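Local coordinates for protein diaminopimelate decarboxylase (Aquifex aeolicus, PDB 2P3E) that probably catalyses the pyridoxal 5'-phosphate-dependent decarboxylation of meso-diaminopimelate to L-lysine, the last step of lysine biosynthesis by the diaminopimelate pathway, at residues B[388-393]-B[406-411]; B[21-26]-B[399-404]. All blocks are in the same frame, centred on the assembly; numbering follows the deposited sequence.

Contact 1 of 2, residues B[388-393]-B[406-411]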
loop_
_atom_site.group_PDB
_atom_site.type_symbol
_atom_site.label_atom_id
_atom_site.label_comp_id
_atom_site.label_asym_id
_atom_site.label_seq_id
_atom_site.Cartn_x
_atom_site.Cartn_y
_atom_site.Cartn_z
ATOM N N ARG B 388 5.466 10.056 2.596
ATOM C CA ARG B 388 4.550 10.534 3.610
ATOM C C ARG B 388 4.627 9.672 4.862
ATOM O O ARG B 388 4.322 8.484 4.807
ATOM C CB ARG B 388 3.106 10.570 3.070
ATOM C CG ARG B 388 2.956 11.488 1.853
ATOM C CD ARG B 388 1.509 11.901 1.568
ATOM N NE ARG B 388 1.133 13.062 2.383
ATOM C CZ ARG B 388 1.376 14.356 2.100
ATOM N NH1 ARG B 388 1.970 14.755 0.966
ATOM N NH2 ARG B 388 0.983 15.281 2.982
ATOM N N PRO B 389 5.050 10.267 6.001
ATOM C CA PRO B 389 5.050 9.493 7.244
ATOM C C PRO B 389 3.623 9.087 7.606
ATOM O O PRO B 389 2.664 9.836 7.337
ATOM C CB PRO B 389 5.585 10.476 8.290
ATOM C CG PRO B 389 6.325 11.523 7.510
ATOM C CD PRO B 389 5.571 11.631 6.190
ATOM N N ARG B 390 3.496 7.906 8.194
ATOM C CA ARG B 390 2.190 7.387 8.572
ATOM C C ARG B 390 1.653 8.036 9.850
ATOM O O ARG B 390 2.392 8.675 10.614
ATOM C CB ARG B 390 2.208 5.859 8.691
ATOM C CG ARG B 390 2.524 5.162 7.352
ATOM C CD ARG B 390 2.528 3.645 7.462
ATOM N NE ARG B 390 3.657 3.153 8.270
ATOM C CZ ARG B 390 4.175 1.932 8.169
ATOM N NH1 ARG B 390 3.668 1.068 7.291
ATOM N NH2 ARG B 390 5.198 1.568 8.943
ATOM N N ALA B 391 0.349 7.876 10.043
ATOM C CA ALA B 391 -0.406 8.576 11.072
ATOM C C ALA B 391 -0.050 8.100 12.470
ATOM O O ALA B 391 0.358 6.945 12.655
ATOM C CB ALA B 391 -1.895 8.344 10.832
ATOM N N ALA B 392 -0.260 8.983 13.457
ATOM C CA ALA B 392 -0.281 8.560 14.867
ATOM C C ALA B 392 -1.537 7.695 15.086
ATOM O O ALA B 392 -2.523 7.824 14.353
ATOM C CB ALA B 392 -0.304 9.772 15.804
ATOM N N GLU B 393 -1.468 6.815 16.084
ATOM C CA GLU B 393 -2.614 6.037 16.520
ATOM C C GLU B 393 -2.866 6.256 18.029
ATOM O O GLU B 393 -1.957 6.160 18.835
ATOM C CB GLU B 393 -2.379 4.552 16.266
ATOM C CG GLU B 393 -2.339 4.149 14.765
ATOM C CD GLU B 393 -2.166 2.628 14.581
ATOM O OE1 GLU B 393 -1.115 2.062 15.006
ATOM O OE2 GLU B 393 -3.069 1.987 14.003
ATOM N N LYS B 406 3.342 6.417 17.827
ATOM C CA LYS B 406 3.797 7.784 17.545
ATOM C C LYS B 406 3.710 8.021 16.042
ATOM O O LYS B 406 3.877 7.083 15.244
ATOM C CB LYS B 406 5.243 7.992 17.992
ATOM C CG LYS B 406 5.470 7.889 19.533
ATOM C CD LYS B 406 6.996 7.990 19.864
ATOM C CE LYS B 406 7.789 6.779 19.324
ATOM N NZ LYS B 406 9.170 6.624 19.926
ATOM N N ARG B 407 3.444 9.267 15.670
ATOM C CA ARG B 407 3.566 9.680 14.282
ATOM C C ARG B 407 5.015 9.490 13.836
ATOM O O ARG B 407 5.953 9.843 14.562
ATOM C CB ARG B 407 3.159 11.142 14.127
ATOM C CG ARG B 407 3.032 11.630 12.674
ATOM C CD ARG B 407 2.480 13.060 12.629
ATOM N NE ARG B 407 1.210 13.123 13.360
ATOM C CZ ARG B 407 0.028 12.742 12.868
ATOM N NH1 ARG B 407 -0.072 12.252 11.623
ATOM N NH2 ARG B 407 -1.049 12.806 13.638
ATOM N N GLU B 408 5.183 8.928 12.644
ATOM C CA GLU B 408 6.499 8.764 12.036
ATOM C C GLU B 408 7.033 10.113 11.572
ATOM O O GLU B 408 6.276 11.068 11.412
ATOM C CB GLU B 408 6.389 7.802 10.844
ATOM C CG GLU B 408 5.999 6.391 11.265
ATOM C CD GLU B 408 5.544 5.528 10.094
ATOM O OE1 GLU B 408 5.626 5.993 8.943
ATOM O OE2 GLU B 408 5.153 4.376 10.334
ATOM N N ASN B 409 8.339 10.172 11.360
ATOM C CA ASN B 409 8.967 11.295 10.694
ATOM C C ASN B 409 9.697 10.805 9.448
ATOM O O ASN B 409 9.733 9.608 9.190
ATOM C CB ASN B 409 9.889 12.047 11.668
ATOM C CG ASN B 409 10.968 11.158 12.274
ATOM O OD1 ASN B 409 11.367 10.123 11.717
ATOM N ND2 ASN B 409 11.470 11.582 13.426
ATOM N N TYR B 410 10.247 11.728 8.654
ATOM C CA TYR B 410 10.942 11.354 7.414
ATOM C C TYR B 410 12.124 10.412 7.649
ATOM O O TYR B 410 12.365 9.495 6.847
ATOM C CB TYR B 410 11.426 12.604 6.669
ATOM C CG TYR B 410 10.351 13.640 6.417
ATOM C CD1 TYR B 410 9.048 13.263 6.047
ATOM C CD2 TYR B 410 10.644 14.998 6.505
ATOM C CE1 TYR B 410 8.060 14.227 5.821
ATOM C CE2 TYR B 410 9.670 15.965 6.268
ATOM C CZ TYR B 410 8.382 15.563 5.922
ATOM O OH TYR B 410 7.422 16.518 5.680
ATOM N N ASP B 411 12.860 10.657 8.739
ATOM C CA ASP B 411 14.007 9.847 9.062
ATOM C C ASP B 411 13.609 8.372 9.165
ATOM O O ASP B 411 14.350 7.508 8.718
ATOM C CB ASP B 411 14.650 10.293 10.379
ATOM C CG ASP B 411 15.537 11.560 10.228
ATOM O OD1 ASP B 411 15.835 11.988 9.085
ATOM O OD2 ASP B 411 15.933 12.094 11.288
HETATM O O HOH W 1 1.673 11.738 9.407
HETATM O O HOH W 2 3.067 6.043 12.846
#
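Arg390 meets the carboxylate of Glu408 side-on: NE lies 2.8 Å from Glu408 OE2, and NH2 bonds to the same oxygen. OE2 sits in the guanidinium plane and takes both donors on its syn side, although the two flat groups are turned 57° apart. Glu408 OE1 is met from above the carboxylate plane by the backbone N of Arg390 at 3.0 Å, and also bonds to His384. An alanine in place of Arg390 would probably cost OE2 two of its donors, leaving Arg405 as its charged mate. The Arg407 guanidinium turns one face to Ala392 N, 3.8 Å from CZ, while water 1 lies in its plane and links NH1 to Pro389 O. Pro389 CG packs at 3.5 Å on Tyr410 CD1. The two segments run nearly antiparallel, and water 2 bridges Ala391 O and Lys406 O. This pairing prolongs the hairpin of strands 392-397 and 400-405 beyond its open end, beside strand 36-40, with Arg407 bonded to Phe32 O and Pro35 O; helix 410-414 follows, where Tyr410 meets the ring of Tyr92 of the second subunit.

Contact 2 of 2, residues B[21-26]-B[399-404]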
loop_
_atom_site.group_PDB
_atom_site.type_symbol
_atom_site.label_atom_id
_atom_site.label_comp_id
_atom_site.label_asym_id
_atom_site.label_seq_id
_atom_site.Cartn_x
_atom_site.Cartn_y
_atom_site.Cartn_z
ATOM N N GLU B 21 -15.953 7.688 23.070
ATOM C CA GLU B 21 -15.739 7.355 24.486
ATOM C C GLU B 21 -15.484 8.587 25.391
ATOM O O GLU B 21 -14.576 8.586 26.235
ATOM C CB GLU B 21 -14.612 6.312 24.649
ATOM C CG GLU B 21 -14.973 4.942 24.085
ATOM C CD GLU B 21 -14.336 3.813 24.850
ATOM O OE1 GLU B 21 -14.336 3.868 26.102
ATOM O OE2 GLU B 21 -13.839 2.867 24.200
ATOM N N GLY B 22 -16.281 9.631 25.196
ATOM C CA GLY B 22 -16.184 10.856 26.003
ATOM C C GLY B 22 -14.961 11.718 25.721
ATOM O O GLY B 22 -14.609 12.575 26.533
ATOM N N VAL B 23 -14.278 11.470 24.596
ATOM C CA VAL B 23 -13.133 12.290 24.202
ATOM C C VAL B 23 -13.424 12.981 22.867
ATOM O O VAL B 23 -13.823 12.339 21.895
ATOM C CB VAL B 23 -11.801 11.479 24.118
ATOM C CG1 VAL B 23 -10.626 12.398 23.763
ATOM C CG2 VAL B 23 -11.516 10.762 25.427
ATOM N N SER B 24 -13.230 14.296 22.841
ATOM C CA SER B 24 -13.519 15.116 21.666
ATOM C C SER B 24 -12.513 14.770 20.564
ATOM O O SER B 24 -11.315 14.777 20.804
ATOM C CB SER B 24 -13.380 16.595 22.045
ATOM O OG SER B 24 -13.199 17.399 20.910
ATOM N N LEU B 25 -13.009 14.476 19.365
ATOM C CA LEU B 25 -12.141 14.251 18.214
ATOM C C LEU B 25 -11.397 15.504 17.792
ATOM O O LEU B 25 -10.264 15.428 17.332
ATOM C CB LEU B 25 -12.931 13.651 17.038
ATOM C CG LEU B 25 -13.203 12.173 17.382
ATOM C CD1 LEU B 25 -14.242 11.642 16.500
ATOM C CD2 LEU B 25 -11.925 11.289 17.330
ATOM N N LYS B 26 -12.026 16.665 17.951
ATOM C CA LYS B 26 -11.322 17.915 17.653
ATOM C C LYS B 26 -10.117 18.136 18.575
ATOM O O LYS B 26 -9.041 18.514 18.111
ATOM C CB LYS B 26 -12.271 19.119 17.670
ATOM C CG LYS B 26 -11.582 20.424 17.293
ATOM C CD LYS B 26 -12.604 21.535 17.082
ATOM C CE LYS B 26 -11.934 22.792 16.571
ATOM N NZ LYS B 26 -12.883 23.963 16.632
ATOM N N GLY B 399 -13.138 8.438 28.555
ATOM C CA GLY B 399 -12.634 9.796 28.784
ATOM C C GLY B 399 -11.125 10.007 28.792
ATOM O O GLY B 399 -10.671 11.151 28.833
ATOM N N SER B 400 -10.330 8.939 28.776
ATOM C CA SER B 400 -8.882 9.114 28.761
ATOM C C SER B 400 -8.252 8.498 27.509
ATOM O O SER B 400 -8.940 7.820 26.743
ATOM C CB SER B 400 -8.248 8.570 30.034
ATOM O OG SER B 400 -8.277 7.159 30.059
ATOM N N VAL B 401 -6.967 8.774 27.289
ATOM C CA VAL B 401 -6.296 8.360 26.044
ATOM C C VAL B 401 -4.897 7.821 26.263
ATOM O O VAL B 401 -4.176 8.272 27.151
ATOM C CB VAL B 401 -6.234 9.488 24.956
ATOM C CG1 VAL B 401 -7.584 10.060 24.697
ATOM C CG2 VAL B 401 -5.259 10.613 25.351
ATOM N N LYS B 402 -4.515 6.854 25.432
ATOM C CA LYS B 402 -3.153 6.409 25.351
ATOM C C LYS B 402 -2.655 6.557 23.912
ATOM O O LYS B 402 -3.350 6.200 22.957
ATOM C CB LYS B 402 -3.037 4.936 25.787
ATOM C CG LYS B 402 -3.319 4.682 27.258
ATOM C CD LYS B 402 -3.124 3.192 27.628
ATOM C CE LYS B 402 -4.141 2.333 26.858
ATOM N NZ LYS B 402 -4.550 1.012 27.505
ATOM N N LEU B 403 -1.453 7.090 23.762
ATOM C CA LEU B 403 -0.803 7.091 22.474
ATOM C C LEU B 403 -0.284 5.678 22.220
ATOM O O LEU B 403 0.523 5.168 23.008
ATOM C CB LEU B 403 0.326 8.143 22.431
ATOM C CG LEU B 403 1.096 8.342 21.112
ATOM C CD1 LEU B 403 0.133 8.857 20.016
ATOM C CD2 LEU B 403 2.223 9.344 21.331
ATOM N N ILE B 404 -0.794 5.016 21.175
ATOM C CA ILE B 404 -0.395 3.616 20.913
ATOM C C ILE B 404 0.515 3.434 19.655
ATOM O O ILE B 404 1.089 2.358 19.436
ATOM C CB ILE B 404 -1.617 2.638 20.919
ATOM C CG1 ILE B 404 -2.654 3.044 19.858
ATOM C CG2 ILE B 404 -2.260 2.585 22.315
ATOM C CD1 ILE B 404 -3.615 1.934 19.482
#
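Val23 lays its CG2 methyl against the backbone of Gly399, 3.5 Å from the carbonyl carbon, and sends CG1 toward Val401. With CG1 anti to the backbone N (chi1 -177°), the two methyls of Val23 are shared between the two partners: CG2 rests on the peptide that joins Gly399 to Ser400, and CG1 meets Val401 CG1 at 3.9 Å. The valines cross obliquely, and Val401 uses the same CG1 for both Val23 methyls. Polar contact across the two segments comes down to one backbone bond, from Gly399 N to Glu21 O at 2.7 Å, with the donor nearly in line with the carbonyl (C=O...N angle 164°) but the N-H bent to 146°. Gly399 lies in the tight turn of a beta hairpin, between strands 392-397 and 400-405 of the mixed sheet. Gly399 and Gly22, facing it, both have positive phi, a backbone shape that glycine adopts most easily. The segment of Gly22 belongs to a small antiparallel sheet near the N-terminus, where Glu21 and Gly22 turn the chain from strand 17-20 into the short strand 23-24. The Glu21 carboxylate bonds beyond the two segments: OE1 accepts from Asn398 N, in the same hairpin turn, and OE2 is held by Ser40 OG and Asn42 N. Val396 and Leu28 both touch Val23 and Val401, joining the valine pair to strand 392-397 and helix 25-32.

The hairpin of strands 392-397 and 400-405 is common to both contacts, which grip it near opposite ends: contact 1 at the open end, contact 2 at the turn. Their centres are about 19 Å apart, yet they touch where Glu393 O lies 2.9 Å from Ile404 N, a probable hydrogen bond between the paired strands. Contact 1 is the more buried and more polar, an ion pair with waters between segments close in sequence. Contact 2 is a smaller surface contact, made of valine methyls and one backbone bond, and brings the N-terminal region against a hairpin more than 370 residues later. Both reach the second subunit, contact 1 with more of its residues. Neither lies at the annotated sites.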